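Local coordinates for DUF6836 domain-containing protein (Clostridium leptum, PDB 4PW1) that is of unknown function but folds as a nine-stranded antiparallel beta sheet flanked by alpha helices, at residues 44-55 against 64-73; 100-108 against 194-202. One frame throughout, in Å; residues are numbered along the deposited sequence.

Contact 1 (44-55 against 64-73); sequences EEIVSFAANSVR and DEELYPLIKF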
# COMPACT_ATOMS: atom_id res chain seq x y z
N GLU B 44 19.70 16.37 -19.45
CA GLU B 44 20.41 17.30 -18.57
C GLU B 44 19.54 18.20 -17.72
O GLU B 44 19.86 18.47 -16.55
CB GLU B 44 21.44 18.15 -19.34
CG GLU B 44 22.51 18.73 -18.44
CD GLU B 44 22.06 20.03 -17.77
OE1 GLU B 44 21.17 20.67 -18.35
OE2 GLU B 44 22.52 20.40 -16.67
N GLU B 45 18.43 18.67 -18.27
CA GLU B 45 17.51 19.52 -17.52
C GLU B 45 16.87 18.77 -16.35
O GLU B 45 16.55 19.37 -15.31
CB GLU B 45 16.39 20.04 -18.42
CG GLU B 45 16.91 21.00 -19.49
CD GLU B 45 15.91 22.08 -19.83
OE1 GLU B 45 15.98 23.22 -19.25
OE2 GLU B 45 15.05 21.78 -20.67
N ILE B 46 16.67 17.48 -16.54
CA ILE B 46 16.10 16.69 -15.46
C ILE B 46 17.15 16.47 -14.39
O ILE B 46 16.87 16.62 -13.19
CB ILE B 46 15.46 15.39 -15.98
CG1 ILE B 46 14.18 15.82 -16.72
CG2 ILE B 46 15.14 14.49 -14.82
CD1 ILE B 46 13.47 14.74 -17.46
N VAL B 47 18.38 16.20 -14.82
CA VAL B 47 19.47 16.03 -13.88
C VAL B 47 19.71 17.29 -13.04
O VAL B 47 19.82 17.22 -11.84
CB VAL B 47 20.73 15.53 -14.57
CG1 VAL B 47 21.90 15.47 -13.58
CG2 VAL B 47 20.47 14.15 -15.17
N SER B 48 19.75 18.46 -13.68
CA SER B 48 19.94 19.70 -12.99
C SER B 48 18.84 19.93 -11.97
O SER B 48 19.11 20.28 -10.82
CB SER B 48 19.96 20.85 -14.03
OG SER B 48 20.00 22.02 -13.31
N PHE B 49 17.59 19.72 -12.39
CA PHE B 49 16.50 19.87 -11.48
C PHE B 49 16.60 18.90 -10.27
O PHE B 49 16.32 19.28 -9.11
CB PHE B 49 15.17 19.65 -12.22
CG PHE B 49 13.98 19.68 -11.30
CD1 PHE B 49 13.41 20.87 -10.93
CD2 PHE B 49 13.44 18.50 -10.81
CE1 PHE B 49 12.32 20.91 -10.06
CE2 PHE B 49 12.36 18.53 -9.93
CZ PHE B 49 11.80 19.74 -9.54
N ALA B 50 16.98 17.66 -10.52
CA ALA B 50 17.11 16.68 -9.44
C ALA B 50 18.26 17.05 -8.44
O ALA B 50 18.10 16.91 -7.22
CB ALA B 50 17.36 15.30 -10.02
N ALA B 51 19.42 17.44 -8.96
CA ALA B 51 20.51 17.94 -8.11
C ALA B 51 20.07 19.07 -7.18
O ALA B 51 20.35 19.05 -5.96
CB ALA B 51 21.67 18.42 -8.95
N ASN B 52 19.36 20.05 -7.73
CA ASN B 52 18.83 21.13 -6.91
C ASN B 52 17.72 20.65 -5.93
O ASN B 52 17.60 21.13 -4.81
CB ASN B 52 18.33 22.21 -7.83
CG ASN B 52 19.48 23.01 -8.42
OD1 ASN B 52 20.09 23.78 -7.73
ND2 ASN B 52 19.76 22.80 -9.67
N SER B 53 16.90 19.71 -6.37
CA SER B 53 15.88 19.12 -5.46
C SER B 53 16.52 18.47 -4.24
O SER B 53 16.06 18.67 -3.09
CB SER B 53 15.04 18.11 -6.21
OG SER B 53 14.30 18.75 -7.25
N VAL B 54 17.59 17.71 -4.46
CA VAL B 54 18.33 17.09 -3.37
C VAL B 54 18.81 18.15 -2.37
O VAL B 54 18.55 18.03 -1.15
CB VAL B 54 19.52 16.25 -3.87
CG1 VAL B 54 20.42 15.79 -2.72
CG2 VAL B 54 19.03 15.06 -4.70
N ARG B 55 19.45 19.21 -2.86
CA ARG B 55 19.95 20.26 -1.95
C ARG B 55 18.85 21.06 -1.23
O ARG B 55 18.97 21.36 -0.05
CB ARG B 55 20.89 21.23 -2.68
CG ARG B 55 22.24 20.64 -3.08
CD ARG B 55 23.16 21.75 -3.59
NE ARG B 55 22.73 22.17 -4.92
CZ ARG B 55 23.15 21.62 -6.05
NH1 ARG B 55 24.00 20.60 -6.07
NH2 ARG B 55 22.68 22.05 -7.20
N ASP B 64 27.06 19.80 -7.77
CA ASP B 64 26.66 19.19 -9.03
C ASP B 64 27.70 18.20 -9.53
O ASP B 64 27.37 17.14 -10.04
CB ASP B 64 26.39 20.29 -10.09
CG ASP B 64 25.06 21.01 -9.85
OD1 ASP B 64 24.26 20.58 -9.01
OD2 ASP B 64 24.78 21.99 -10.51
N GLU B 65 28.96 18.55 -9.35
CA GLU B 65 30.05 17.67 -9.73
C GLU B 65 29.96 16.34 -8.99
O GLU B 65 30.18 15.30 -9.59
CB GLU B 65 31.40 18.34 -9.46
CG GLU B 65 32.54 17.39 -9.79
CD GLU B 65 33.94 18.00 -9.82
OE1 GLU B 65 34.11 19.19 -9.51
OE2 GLU B 65 34.87 17.23 -10.16
N GLU B 66 29.58 16.36 -7.72
CA GLU B 66 29.39 15.08 -6.98
C GLU B 66 28.07 14.36 -7.35
O GLU B 66 28.02 13.15 -7.44
CB GLU B 66 29.41 15.34 -5.47
CG GLU B 66 30.62 16.11 -4.97
CD GLU B 66 30.57 16.59 -3.50
OE1 GLU B 66 29.71 17.37 -3.06
OE2 GLU B 66 31.48 16.19 -2.76
N LEU B 67 26.99 15.10 -7.56
CA LEU B 67 25.69 14.45 -7.83
C LEU B 67 25.49 13.98 -9.27
O LEU B 67 24.87 12.95 -9.49
CB LEU B 67 24.54 15.39 -7.48
CG LEU B 67 24.49 15.73 -5.98
CD1 LEU B 67 23.37 16.72 -5.75
CD2 LEU B 67 24.31 14.44 -5.15
N TYR B 68 25.97 14.75 -10.26
CA TYR B 68 25.67 14.46 -11.68
C TYR B 68 25.99 13.03 -12.08
O TYR B 68 25.15 12.35 -12.62
CB TYR B 68 26.37 15.46 -12.62
CG TYR B 68 25.50 16.63 -13.01
CD1 TYR B 68 24.85 17.40 -12.05
CD2 TYR B 68 25.35 16.97 -14.34
CE1 TYR B 68 24.06 18.46 -12.37
CE2 TYR B 68 24.57 18.06 -14.70
CZ TYR B 68 23.94 18.81 -13.73
OH TYR B 68 23.16 19.84 -14.09
N PRO B 69 27.18 12.52 -11.70
CA PRO B 69 27.46 11.15 -12.05
C PRO B 69 26.54 10.11 -11.40
O PRO B 69 26.49 9.00 -11.88
CB PRO B 69 28.89 10.93 -11.54
CG PRO B 69 29.49 12.31 -11.43
CD PRO B 69 28.33 13.19 -11.06
N LEU B 70 25.82 10.47 -10.34
CA LEU B 70 25.00 9.50 -9.62
C LEU B 70 23.52 9.60 -9.98
O LEU B 70 22.74 8.70 -9.70
CB LEU B 70 25.15 9.71 -8.12
CG LEU B 70 26.58 9.64 -7.57
CD1 LEU B 70 26.57 9.91 -6.08
CD2 LEU B 70 27.17 8.27 -7.85
N ILE B 71 23.10 10.71 -10.57
CA ILE B 71 21.70 10.88 -10.93
C ILE B 71 21.38 10.17 -12.26
O ILE B 71 21.48 10.75 -13.31
CB ILE B 71 21.35 12.36 -11.02
CG1 ILE B 71 21.55 12.98 -9.63
CG2 ILE B 71 19.91 12.56 -11.46
CD1 ILE B 71 21.48 14.51 -9.63
N LYS B 72 20.88 8.94 -12.17
CA LYS B 72 20.58 8.12 -13.32
C LYS B 72 19.10 7.76 -13.42
O LYS B 72 18.62 6.70 -12.93
CB LYS B 72 21.45 6.88 -13.29
CG LYS B 72 22.94 7.20 -13.46
CD LYS B 72 23.73 5.93 -13.70
CE LYS B 72 24.07 5.25 -12.38
NZ LYS B 72 25.15 5.98 -11.67
N PHE B 73 18.36 8.67 -14.05
CA PHE B 73 16.95 8.44 -14.31
C PHE B 73 16.72 7.32 -15.29
O PHE B 73 17.55 7.07 -16.19
CB PHE B 73 16.24 9.71 -14.77
CG PHE B 73 15.88 10.65 -13.65
CD1 PHE B 73 16.78 11.58 -13.17
CD2 PHE B 73 14.63 10.54 -13.01
CE1 PHE B 73 16.43 12.44 -12.13
CE2 PHE B 73 14.27 11.40 -12.00
CZ PHE B 73 15.18 12.35 -11.55
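Val47 sets its CG1 methyl squarely over one face of the Tyr68 ring, 3.6 Å from CG1 to the ring centroid and 2° off the ring normal, a CH-pi contact. CG1 gets there because it stands anti to the backbone N (chi1 176°). Ile71 fills the middle of the packed side. Its CD1 comes within 3.6 Å of Ala51 N, and its CG2 meets Ala50 CB. Phe73 takes Ile46 CG2 over one face, offset toward the rim, and Ala50 CB at its edge, 3.7 Å from CE1. Leu67 CD1 lies against Ala51 and Val54. Helix 44-58 thus packs on the short helix 64-67 and the residues that follow, while strand 80-89 of the antiparallel sheet covers Leu67, Ile71 and Phe73. The other side is polar and nearer solvent. Exposed Glu44 accepts a hydrogen bond from Tyr68, 2.7 Å between OE2 and OH, on the anti side of the carboxylate. Arg55 forms a salt bridge with Asp64, end-on, with NH1 and NH2 both on OD1. The shorter arm, Arg55 NH2 to Asp64 OD1, is 2.8 Å. OD1 lies in the guanidinium plane, but the carboxylate is turned 48° from that plane. Arg55 NH1 also bonds Trp62 O, and NH2 reaches Asn52 OD1.

Contact 2 (100-108 against 194-202); sequences MALDPNGLC and SDYIGDNLY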
# COMPACT_ATOMS: atom_id res chain seq x y z
N MSE B 100 12.98 9.76 -6.66
CA MSE B 100 12.23 10.79 -7.33
C MSE B 100 11.55 10.28 -8.52
O MSE B 100 11.94 9.28 -9.09
CB MSE B 100 13.14 11.94 -7.87
CG MSE B 100 13.94 12.55 -6.77
SE MSE B 100 15.03 14.14 -7.46
CE MSE B 100 13.73 14.98 -8.31
N ALA B 101 10.50 10.98 -8.93
CA ALA B 101 9.83 10.65 -10.18
C ALA B 101 9.20 11.88 -10.78
O ALA B 101 8.69 12.75 -10.06
CB ALA B 101 8.78 9.61 -9.98
N LEU B 102 9.18 11.89 -12.10
CA LEU B 102 8.47 12.89 -12.87
C LEU B 102 7.49 12.23 -13.81
O LEU B 102 7.78 11.18 -14.39
CB LEU B 102 9.46 13.73 -13.70
CG LEU B 102 10.33 14.66 -12.84
CD1 LEU B 102 11.60 13.95 -12.42
CD2 LEU B 102 10.67 15.89 -13.65
N ASP B 103 6.33 12.87 -13.94
CA ASP B 103 5.31 12.51 -14.90
C ASP B 103 5.03 13.73 -15.79
O ASP B 103 5.70 14.74 -15.67
CB ASP B 103 4.09 11.95 -14.15
CG ASP B 103 3.26 13.00 -13.39
OD1 ASP B 103 3.52 14.21 -13.47
OD2 ASP B 103 2.30 12.59 -12.68
N PRO B 104 4.05 13.65 -16.68
CA PRO B 104 3.84 14.83 -17.56
C PRO B 104 3.47 16.13 -16.85
O PRO B 104 3.63 17.17 -17.45
CB PRO B 104 2.69 14.38 -18.47
CG PRO B 104 2.82 12.87 -18.51
CD PRO B 104 3.25 12.50 -17.11
N ASN B 105 3.04 16.09 -15.60
CA ASN B 105 2.78 17.30 -14.84
C ASN B 105 3.98 17.80 -14.04
O ASN B 105 3.88 18.82 -13.38
CB ASN B 105 1.59 17.13 -13.92
CG ASN B 105 0.29 17.13 -14.67
OD1 ASN B 105 -0.03 18.09 -15.36
ND2 ASN B 105 -0.46 16.06 -14.56
N GLY B 106 5.10 17.11 -14.12
CA GLY B 106 6.32 17.55 -13.41
C GLY B 106 6.70 16.62 -12.28
O GLY B 106 6.56 15.39 -12.39
N LEU B 107 7.26 17.20 -11.21
CA LEU B 107 7.75 16.42 -10.09
C LEU B 107 6.57 15.91 -9.30
O LEU B 107 5.83 16.69 -8.73
CB LEU B 107 8.66 17.25 -9.17
CG LEU B 107 9.26 16.52 -7.97
CD1 LEU B 107 10.26 15.44 -8.45
CD2 LEU B 107 9.99 17.48 -7.05
N CYS B 108 6.40 14.60 -9.27
CA CYS B 108 5.25 13.99 -8.58
C CYS B 108 5.66 13.13 -7.39
O CYS B 108 4.81 12.65 -6.66
CB CYS B 108 4.43 13.16 -9.58
SG CYS B 108 5.31 11.83 -10.43
N SER B 194 14.58 24.33 -16.63
CA SER B 194 13.21 23.86 -16.52
C SER B 194 12.76 23.71 -15.05
O SER B 194 13.48 23.17 -14.20
CB SER B 194 13.07 22.54 -17.25
OG SER B 194 13.33 22.71 -18.61
N ASP B 195 11.60 24.28 -14.75
CA ASP B 195 11.09 24.30 -13.40
C ASP B 195 10.00 23.23 -13.34
O ASP B 195 8.86 23.46 -13.74
CB ASP B 195 10.51 25.65 -13.01
CG ASP B 195 9.76 25.61 -11.69
OD1 ASP B 195 9.85 24.56 -10.98
OD2 ASP B 195 9.06 26.61 -11.36
N TYR B 196 10.35 22.05 -12.86
CA TYR B 196 9.37 20.94 -12.81
C TYR B 196 8.53 20.91 -11.54
O TYR B 196 7.71 19.98 -11.37
CB TYR B 196 10.09 19.58 -12.94
CG TYR B 196 10.70 19.41 -14.30
CD1 TYR B 196 9.90 19.26 -15.45
CD2 TYR B 196 12.06 19.47 -14.46
CE1 TYR B 196 10.48 19.14 -16.71
CE2 TYR B 196 12.65 19.35 -15.70
CZ TYR B 196 11.86 19.20 -16.82
OH TYR B 196 12.51 19.09 -18.01
N ILE B 197 8.66 21.89 -10.64
CA ILE B 197 7.80 21.94 -9.45
C ILE B 197 6.79 23.11 -9.41
O ILE B 197 5.73 23.01 -8.78
CB ILE B 197 8.63 21.88 -8.13
CG1 ILE B 197 7.67 21.49 -6.99
CG2 ILE B 197 9.39 23.19 -7.84
CD1 ILE B 197 8.32 20.99 -5.73
N GLY B 198 7.11 24.22 -10.09
CA GLY B 198 6.31 25.49 -9.99
C GLY B 198 4.85 25.33 -10.34
O GLY B 198 3.97 25.85 -9.63
N ASP B 199 4.60 24.53 -11.36
CA ASP B 199 3.22 24.26 -11.78
C ASP B 199 2.42 23.47 -10.76
O ASP B 199 1.18 23.46 -10.83
CB ASP B 199 3.17 23.53 -13.14
CG ASP B 199 3.54 24.42 -14.31
OD1 ASP B 199 3.75 25.60 -14.10
OD2 ASP B 199 3.65 23.94 -15.46
N ASN B 200 3.11 22.76 -9.84
CA ASN B 200 2.44 21.95 -8.82
C ASN B 200 2.23 22.62 -7.45
O ASN B 200 1.52 22.07 -6.58
CB ASN B 200 3.20 20.62 -8.66
CG ASN B 200 3.01 19.71 -9.85
OD1 ASN B 200 2.07 19.87 -10.64
ND2 ASN B 200 3.93 18.72 -9.99
N LEU B 201 2.81 23.81 -7.27
CA LEU B 201 2.86 24.46 -5.95
C LEU B 201 1.47 24.82 -5.44
O LEU B 201 1.14 24.56 -4.28
CB LEU B 201 3.75 25.72 -5.95
CG LEU B 201 5.23 25.52 -6.27
CD1 LEU B 201 5.92 26.89 -6.33
CD2 LEU B 201 5.86 24.63 -5.22
N TYR B 202 0.66 25.44 -6.30
CA TYR B 202 -0.69 25.79 -5.89
C TYR B 202 -1.46 24.51 -5.46
O TYR B 202 -2.13 24.48 -4.44
CB TYR B 202 -1.45 26.55 -6.98
CG TYR B 202 -2.85 26.84 -6.54
CD1 TYR B 202 -3.13 27.94 -5.75
CD2 TYR B 202 -3.88 25.95 -6.82
CE1 TYR B 202 -4.40 28.16 -5.25
CE2 TYR B 202 -5.16 26.14 -6.31
CZ TYR B 202 -5.41 27.24 -5.53
OH TYR B 202 -6.66 27.48 -5.05
O HOH W 1 3.21 16.09 -11.18
O HOH W 2 5.16 20.95 -11.97
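Tyr196 O is held by two donors, the backbone N of Leu107 and water 2. Leu107 N to Tyr196 O is 2.8 Å and nearly straight, with an N-H...O angle of 169°. It ties a beta hairpin to the turn that leads into helix 198-210. Strands 95-103 and 106-114 form the hairpin, joined by a type I turn from Asp103 to Gly106. Asp195 caps the turn before the helix: OD1 accepts from Ile197 N and Gly198 N, both on one face of the carboxylate. Arg189 and Ser185 of helix 173-190 hold Asp195 OD2. Gly106 CA makes a CA-H...O contact with Tyr196 O at 3.5 Å. Tyr196 also turns one ring face to Leu102. Leu102 CD2 makes a CH-pi contact over that face, offset toward the rim, 3.6 Å from Tyr196 CG, and the two side chains cross at about a right angle. Leu107 and Ile197 lie side by side, pointing the same way. Leu107 CG stands anti to its backbone N (chi1 -179°), which carries CD2 to Ile197 CD1. Asn200 closes the polar side. Its OD1 bonds Tyr252 OH, and its ND2 gives a weak bond to Leu107 O at 3.1 Å. Water 2 also donates to Asn105 O. Water 1 accepts from Asn200 ND2 and donates to Asp103 OD1, which also takes Asn105 N at 2.9 Å in an Asx turn.

In the fold
Contact 1 closes before contact 2 opens along the chain, and their centres are 15 Å apart. Contact 1 joins helix 44-58 to the nearby 64-73, within the first DUF6836 region. The segments of contact 2 are separated by 85 residues and join that region to the second one. The two contacts touch directly. Phe49 meets Tyr196 with rings edge-to-face, and Ala50 CB lies 3.7 Å from the selenium of Met100. Phe73 packs on Leu102, and Glu45 OE1 probably bonds Ser194 OG. Helix 44-58 therefore bridges the two: it belongs to contact 1 and lies against both segments of contact 2, and it also packs on helix 173-190. Together the contacts link helices from both DUF6836 regions to a single antiparallel array of strands.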